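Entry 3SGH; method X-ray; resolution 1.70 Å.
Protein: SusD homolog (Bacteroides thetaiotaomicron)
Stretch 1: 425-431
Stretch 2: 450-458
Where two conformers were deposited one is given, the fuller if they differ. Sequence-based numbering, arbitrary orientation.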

# COMPACT_ATOMS: atom_id res chain seq x y z
N GLY A 425 -4.21 1.53 3.11
CA GLY A 425 -5.48 2.17 3.47
C GLY A 425 -6.61 1.90 2.48
O GLY A 425 -7.71 1.53 2.86
N TRP A 426 -6.31 2.10 1.19
CA TRP A 426 -7.32 1.98 0.15
C TRP A 426 -7.78 0.53 0.04
O TRP A 426 -8.96 0.26 -0.17
N ALA A 427 -6.82 -0.39 0.16
CA ALA A 427 -7.14 -1.81 0.07
C ALA A 427 -8.01 -2.26 1.24
O ALA A 427 -9.07 -2.88 1.03
N ASP A 428 -7.61 -1.93 2.47
CA ASP A 428 -8.41 -2.31 3.67
C ASP A 428 -9.77 -1.61 3.65
O ASP A 428 -10.80 -2.23 4.01
N PHE A 429 -9.84 -0.38 3.20
CA PHE A 429 -11.13 0.29 3.12
C PHE A 429 -12.07 -0.43 2.08
O PHE A 429 -13.24 -0.67 2.35
N ARG A 430 -11.53 -0.76 0.92
CA ARG A 430 -12.34 -1.41 -0.11
C ARG A 430 -12.77 -2.79 0.36
O ARG A 430 -13.85 -3.26 0.02
N ARG A 431 -11.94 -3.41 1.23
CA ARG A 431 -12.24 -4.77 1.70
C ARG A 431 -13.23 -4.78 2.87
O ARG A 431 -14.03 -5.72 2.97
N THR A 450 -19.10 9.41 -3.38
CA THR A 450 -18.19 9.69 -2.27
C THR A 450 -18.32 8.69 -1.09
O THR A 450 -17.40 8.56 -0.29
N GLY A 451 -19.43 7.97 -0.99
CA GLY A 451 -19.55 6.96 0.06
C GLY A 451 -18.52 5.84 -0.05
O GLY A 451 -18.02 5.37 0.97
N ARG A 452 -18.23 5.42 -1.27
CA ARG A 452 -17.36 4.26 -1.50
C ARG A 452 -16.07 4.61 -2.24
O ARG A 452 -15.13 3.80 -2.22
N GLY A 453 -16.07 5.76 -2.89
CA GLY A 453 -14.91 6.25 -3.61
C GLY A 453 -14.63 5.50 -4.91
O GLY A 453 -15.47 4.72 -5.40
N GLN A 454 -13.44 5.73 -5.45
CA GLN A 454 -12.96 4.99 -6.62
C GLN A 454 -12.66 3.58 -6.19
O GLN A 454 -12.13 3.36 -5.13
N ARG A 455 -13.02 2.59 -7.00
CA ARG A 455 -12.98 1.20 -6.59
C ARG A 455 -11.81 0.41 -7.24
O ARG A 455 -11.39 -0.62 -6.72
N ARG A 456 -11.30 0.94 -8.36
CA ARG A 456 -10.20 0.34 -9.11
C ARG A 456 -9.65 1.32 -10.16
O ARG A 456 -10.31 2.31 -10.49
N LEU A 457 -8.47 1.03 -10.67
CA LEU A 457 -7.99 1.67 -11.89
C LEU A 457 -8.49 0.84 -13.09
O LEU A 457 -8.77 -0.34 -12.94
N ARG A 458 -8.56 1.46 -14.26
CA ARG A 458 -9.03 0.84 -15.46
C ARG A 458 -7.86 0.23 -16.24
O ARG A 458 -6.69 0.57 -16.00

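Two arginines, one from each stretch, pack against each other and exchange hydrogen bonds with each other's backbone. Arg 430 NH1 donates to Arg 455 O at 2.9 Å. In return Arg 455 NH2 donates to Arg 430 O at 3.3 Å, a weak bond. Between these two bonds the aliphatic part of Arg 430 lies over one face of the Arg 455 guanidinium, with Arg 430 CG 3.8 Å from Arg 455 CZ. Both side chains are buried, and each guanidinium has further partners elsewhere in the structure.

The CA-to-CB bond of Arg 455 points away from the helix. Its chi1, chi2 and chi3 are all m, and this fold brings the guanidinium back to the helix. Arg 455 NH1 also donates to Arg 452 O in its own loop, at 2.8 Å. Arg 430 starts sideways, with rotamers m, t and m. Arg 430 NE donates to Trp 426 O at 3.3 Å, one helical turn back.

Trp 426 also starts sideways, but chi1 t carries its indole to the loop. Trp 426 NE1 donates to Gln 454 O at 3.1 Å, near the ring plane. Farther along the ring edge, Trp 426 CH2 meets Leu 457 CD1 at 3.7 Å, an apolar contact. Leu 457 is m, p in the conformer given here. The Gln 454 side chain is t, t; its NE2 donates to Arg 456 O at 2.9 Å, bracing the loop.

Phe 429, chi1 t, reaches the earlier part of the loop. Its ring edge faces carbonyls: Phe 429 CE2 is 3.5 Å from Arg 452 O, and Phe 429 CZ is 3.8 Å from Gly 451 O. One water links the stretches, donating to Phe 429 O at 2.8 Å and accepting from Arg 455 NH1 at 3.0 Å.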

# COMPACT_ATOMS: atom_id res chain seq x y z
CB TRP A 426 -6.77 2.47 -1.16
CG TRP A 426 -7.80 2.55 -2.22
CD1 TRP A 426 -9.14 2.74 -2.07
CD2 TRP A 426 -7.55 2.52 -3.62
NE1 TRP A 426 -9.74 2.79 -3.27
CE2 TRP A 426 -8.79 2.65 -4.25
CE3 TRP A 426 -6.40 2.36 -4.40
CZ2 TRP A 426 -8.94 2.61 -5.64
CZ3 TRP A 426 -6.53 2.36 -5.78
CH2 TRP A 426 -7.81 2.50 -6.38
CB ALA A 427 -5.89 -2.66 -0.02
CB ASP A 428 -7.65 -2.03 5.00
CG ASP A 428 -6.54 -3.06 5.29
OD1 ASP A 428 -6.39 -4.05 4.52
OD2 ASP A 428 -5.84 -2.91 6.33
CB PHE A 429 -10.99 1.77 2.81
CG PHE A 429 -12.34 2.44 2.56
CD1 PHE A 429 -13.18 2.75 3.62
CD2 PHE A 429 -12.78 2.68 1.27
CE1 PHE A 429 -14.42 3.30 3.40
CE2 PHE A 429 -14.04 3.24 1.02
CZ PHE A 429 -14.86 3.55 2.11
CB ARG A 430 -11.56 -1.52 -1.43
CG ARG A 430 -11.50 -0.21 -2.18
CD ARG A 430 -10.75 -0.35 -3.54
NE ARG A 430 -9.34 -0.53 -3.33
CZ ARG A 430 -8.50 -1.07 -4.22
NH1 ARG A 430 -8.93 -1.40 -5.41
NH2 ARG A 430 -7.21 -1.26 -3.89
CB ARG A 431 -10.92 -5.49 2.07
CG ARG A 431 -11.07 -6.96 2.51
CD ARG A 431 -9.74 -7.63 2.67
NE ARG A 431 -8.85 -6.93 3.61
CZ ARG A 431 -8.86 -7.07 4.94
NH1 ARG A 431 -9.70 -7.90 5.53
NH2 ARG A 431 -8.02 -6.35 5.69
CB THR A 450 -18.40 11.12 -1.76
OG1 THR A 450 -19.78 11.27 -1.41
CG2 THR A 450 -18.02 12.14 -2.86
CB ARG A 452 -18.13 3.19 -2.27
CG ARG A 452 -19.44 2.80 -1.52
CD ARG A 452 -20.17 1.69 -2.14
NE ARG A 452 -19.48 0.41 -2.04
CZ ARG A 452 -19.02 -0.31 -3.08
NH1 ARG A 452 -19.14 0.11 -4.34
NH2 ARG A 452 -18.47 -1.48 -2.86
CB GLN A 454 -11.71 5.66 -7.22
CG GLN A 454 -11.19 4.93 -8.46
CD GLN A 454 -10.42 5.80 -9.43
OE1 GLN A 454 -10.48 7.05 -9.36
NE2 GLN A 454 -9.71 5.15 -10.39
CB ARG A 455 -14.32 0.55 -6.86
CG ARG A 455 -15.48 1.26 -6.22
CD ARG A 455 -15.39 1.44 -4.68
NE ARG A 455 -15.35 0.15 -3.98
CZ ARG A 455 -15.22 -0.02 -2.66
NH1 ARG A 455 -15.07 1.02 -1.85
NH2 ARG A 455 -15.24 -1.23 -2.12
CB ARG A 456 -10.65 -0.92 -9.85
CG ARG A 456 -11.59 -0.72 -11.01
CD ARG A 456 -12.12 -2.00 -11.59
NE ARG A 456 -11.16 -2.55 -12.55
CZ ARG A 456 -11.12 -2.22 -13.84
NH1 ARG A 456 -11.95 -1.29 -14.33
NH2 ARG A 456 -10.23 -2.79 -14.65
CB LEU A 457 -6.46 1.76 -11.88
CG LEU A 457 -5.87 2.97 -11.16
CD1 LEU A 457 -6.42 3.17 -9.75
CD2 LEU A 457 -4.34 2.86 -11.15
CB ARG A 458 -9.76 1.87 -16.34
CG ARG A 458 -11.07 2.34 -15.76
CD ARG A 458 -11.76 3.40 -16.63
NE ARG A 458 -11.00 4.67 -16.53
CZ ARG A 458 -10.14 5.12 -17.44
NH1 ARG A 458 -9.91 4.45 -18.56
NH2 ARG A 458 -9.48 6.25 -17.23
O HOH W 1 -15.56 -0.21 0.82